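Local structure of cytochrome c (Shewanella violacea, 6A3L) at residues 69-72 and 73-77. The protein carries a covalently attached heme c and probably serves in electron transfer. Residues are numbered along the deposited sequence; the frame is centred on the assembly and turned at random.
Sequences TEAL and AKIWT. With HEC (heme c), chain C.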
loop_
_atom_site.group_PDB
_atom_site.type_symbol
_atom_site.label_atom_id
_atom_site.label_comp_id
_atom_site.label_asym_id
_atom_site.label_seq_id
_atom_site.Cartn_x
_atom_site.Cartn_y
_atom_site.Cartn_z
ATOM N N THR A 69 4.492 19.143 -3.679
ATOM C CA THR A 69 3.951 18.141 -4.575
ATOM C C THR A 69 4.662 18.262 -5.918
ATOM O O THR A 69 5.117 19.344 -6.299
ATOM C CB THR A 69 2.420 18.300 -4.705
ATOM O OG1 THR A 69 1.884 17.293 -5.579
ATOM C CG2 THR A 69 2.054 19.687 -5.188
ATOM N N GLU A 70 4.808 17.130 -6.608
ATOM C CA GLU A 70 5.303 17.113 -7.975
ATOM C C GLU A 70 4.167 17.003 -8.976
ATOM O O GLU A 70 4.414 16.792 -10.173
ATOM C CB GLU A 70 6.301 15.972 -8.184
ATOM C CG GLU A 70 7.512 15.989 -7.280
ATOM C CD GLU A 70 8.456 17.133 -7.613
ATOM O OE1 GLU A 70 8.503 17.553 -8.788
ATOM O OE2 GLU A 70 9.185 17.592 -6.707
ATOM N N ALA A 71 2.928 17.127 -8.511
ATOM C CA ALA A 71 1.776 17.047 -9.390
ATOM C C ALA A 71 1.576 18.368 -10.122
ATOM O O ALA A 71 1.504 19.428 -9.493
ATOM C CB ALA A 71 0.521 16.699 -8.594
ATOM N N LEU A 72 1.489 18.303 -11.452
ATOM C CA LEU A 72 1.181 19.486 -12.246
ATOM C C LEU A 72 -0.305 19.793 -12.142
ATOM O O LEU A 72 -1.144 18.887 -12.177
ATOM C CB LEU A 72 1.566 19.277 -13.721
ATOM C CG LEU A 72 3.059 19.212 -14.056
ATOM C CD1 LEU A 72 3.316 18.452 -15.337
ATOM C CD2 LEU A 72 3.646 20.609 -14.148
ATOM N N ALA A 73 -0.633 21.085 -12.070
ATOM C CA ALA A 73 -2.036 21.477 -11.982
ATOM C C ALA A 73 -2.841 21.007 -13.185
ATOM O O ALA A 73 -4.059 20.836 -13.075
ATOM C CB ALA A 73 -2.148 22.993 -11.835
ATOM N N LYS A 74 -2.180 20.741 -14.314
ATOM C CA LYS A 74 -2.872 20.243 -15.494
ATOM C C LYS A 74 -3.623 18.947 -15.215
ATOM O O LYS A 74 -4.530 18.595 -15.978
ATOM C CB LYS A 74 -1.859 20.052 -16.631
ATOM C CG LYS A 74 -2.459 19.602 -17.971
ATOM C CD LYS A 74 -1.390 19.345 -19.051
ATOM C CE LYS A 74 -0.082 18.897 -18.419
ATOM N NZ LYS A 74 0.947 18.485 -19.401
ATOM N N ILE A 75 -3.325 18.271 -14.102
ATOM C CA ILE A 75 -4.054 17.055 -13.749
ATOM C C ILE A 75 -5.545 17.339 -13.649
ATOM O O ILE A 75 -6.369 16.579 -14.169
ATOM C CB ILE A 75 -3.512 16.460 -12.435
ATOM C CG1 ILE A 75 -2.112 15.872 -12.626
ATOM C CG2 ILE A 75 -4.519 15.465 -11.809
ATOM C CD1 ILE A 75 -1.522 15.302 -11.369
ATOM N N TRP A 76 -5.910 18.451 -13.003
ATOM C CA TRP A 76 -7.303 18.779 -12.717
ATOM C C TRP A 76 -8.015 19.523 -13.845
ATOM O O TRP A 76 -9.252 19.530 -13.879
ATOM C CB TRP A 76 -7.381 19.576 -11.410
ATOM C CG TRP A 76 -6.972 18.737 -10.247
ATOM C CD1 TRP A 76 -7.757 17.866 -9.559
ATOM C CD2 TRP A 76 -5.674 18.679 -9.639
ATOM N NE1 TRP A 76 -7.034 17.270 -8.554
ATOM C CE2 TRP A 76 -5.752 17.756 -8.577
ATOM C CE3 TRP A 76 -4.460 19.328 -9.880
ATOM C CZ2 TRP A 76 -4.658 17.458 -7.755
ATOM C CZ3 TRP A 76 -3.373 19.026 -9.077
ATOM C CH2 TRP A 76 -3.481 18.102 -8.016
ATOM N N THR A 77 -7.282 20.195 -14.738
ATOM C CA THR A 77 -7.908 20.697 -15.959
ATOM C C THR A 77 -8.278 19.559 -16.896
ATOM O O THR A 77 -9.166 19.715 -17.740
ATOM C CB THR A 77 -6.993 21.691 -16.670
ATOM O OG1 THR A 77 -5.839 21.008 -17.178
ATOM C CG2 THR A 77 -6.571 22.821 -15.713
HETATM FE FE HEC C . 3.741 7.813 -10.375
HETATM C CHA HEC C . 4.774 10.278 -8.157
HETATM C CHB HEC C . 6.167 5.727 -9.193
HETATM C CHC HEC C . 2.315 5.109 -12.055
HETATM C CHD HEC C . 1.228 9.823 -11.427
HETATM N NA HEC C . 5.173 7.983 -8.937
HETATM C C1A HEC C . 5.458 9.091 -8.166
HETATM C C2A HEC C . 6.619 8.778 -7.385
HETATM C C3A HEC C . 7.003 7.526 -7.658
HETATM C C4A HEC C . 6.098 6.993 -8.643
HETATM C CMA HEC C . 8.213 6.777 -7.044
HETATM C CAA HEC C . 7.271 9.728 -6.376
HETATM C CBA HEC C . 6.438 9.588 -5.090
HETATM C CGA HEC C . 7.194 10.270 -3.981
HETATM O O1A HEC C . 8.056 9.580 -3.392
HETATM O O2A HEC C . 6.962 11.476 -3.703
HETATM N NB HEC C . 4.123 5.742 -10.552
HETATM C C1B HEC C . 5.261 5.140 -10.049
HETATM C C2B HEC C . 5.334 3.796 -10.581
HETATM C C3B HEC C . 4.279 3.605 -11.399
HETATM C C4B HEC C . 3.491 4.831 -11.381
HETATM C CMB HEC C . 6.486 2.821 -10.237
HETATM C CAB HEC C . 3.912 2.317 -12.186
HETATM C CBB HEC C . 4.123 1.100 -11.653
HETATM N NC HEC C . 2.074 7.520 -11.488
HETATM C C1C HEC C . 1.699 6.355 -12.144
HETATM C C2C HEC C . 0.531 6.663 -12.951
HETATM C C3C HEC C . 0.237 7.968 -12.811
HETATM C C4C HEC C . 1.196 8.520 -11.867
HETATM C CMC HEC C . -0.172 5.626 -13.854
HETATM C CAC HEC C . -0.920 8.779 -13.464
HETATM C CBC HEC C . -2.119 8.231 -13.706
HETATM N ND HEC C . 3.128 9.695 -9.860
HETATM C C1D HEC C . 2.055 10.336 -10.456
HETATM C C2D HEC C . 1.953 11.653 -9.887
HETATM C C3D HEC C . 2.933 11.794 -8.980
HETATM C C4D HEC C . 3.694 10.564 -8.952
HETATM C CMD HEC C . 0.882 12.696 -10.288
HETATM C CAD HEC C . 3.205 13.040 -8.103
HETATM C CBD HEC C . 2.738 12.826 -6.655
HETATM C CGD HEC C . 3.039 14.061 -5.836
HETATM O O1D HEC C . 4.233 14.369 -5.612
HETATM O O2D HEC C . 2.090 14.755 -5.410
#
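A73 follows L72 where the extended backbone of A71 and L72 curls towards the short helix 74-77, within the link between helices 39-53 and 79-99 of the cytochrome c' four-helix bundle. A small residue suits this exposed bend, and A73 O accepts from W76 N. K74 suits the surface: its chain, bent near its end, puts NZ on V125 O. I75 closes the turn: its N donates to L72 O at 3.0 Å, nearly straight at 169°, though I75 N sits above the carbonyl plane. With CG1 anti to its carbonyl carbon (chi1 -70°), apolar I75 puts its terminal methyl CD1 3.7 Å from A71 CB and the same distance from the heme methyl CMD. W76 offers a broad apolar ring, bringing CH2 obliquely to within 4.3 Å of A71 CB, while I75 CG2 lies over the centre of one face; its single N-H, at NE1, serves F60 O. T77 has a short hydroxyl that folds back, OG1 donating to K74 O at 3.0 Å.

I75 and W76 thus pack against A71 beside a polar grip on one of the two heme propionates, with oxygens O1D and O2D. Chi1 of -179° sets T69 OG1 opposite its backbone N, where it donates to O2D at 2.6 Å and accepts from A71 N at 3.1 Å, an ST turn; R13 NH2 also bonds it. E70 serves through its backbone N, 3.0 Å from O1D. A valine at T69 would probably leave O2D, A71 N and R13 each short of one partner and free the turn to shift. Bound through both oxygens, the carboxylate is set in orientation, and neighbouring R13, whose NE bonds the heme, is likely to stabilise its negative charge.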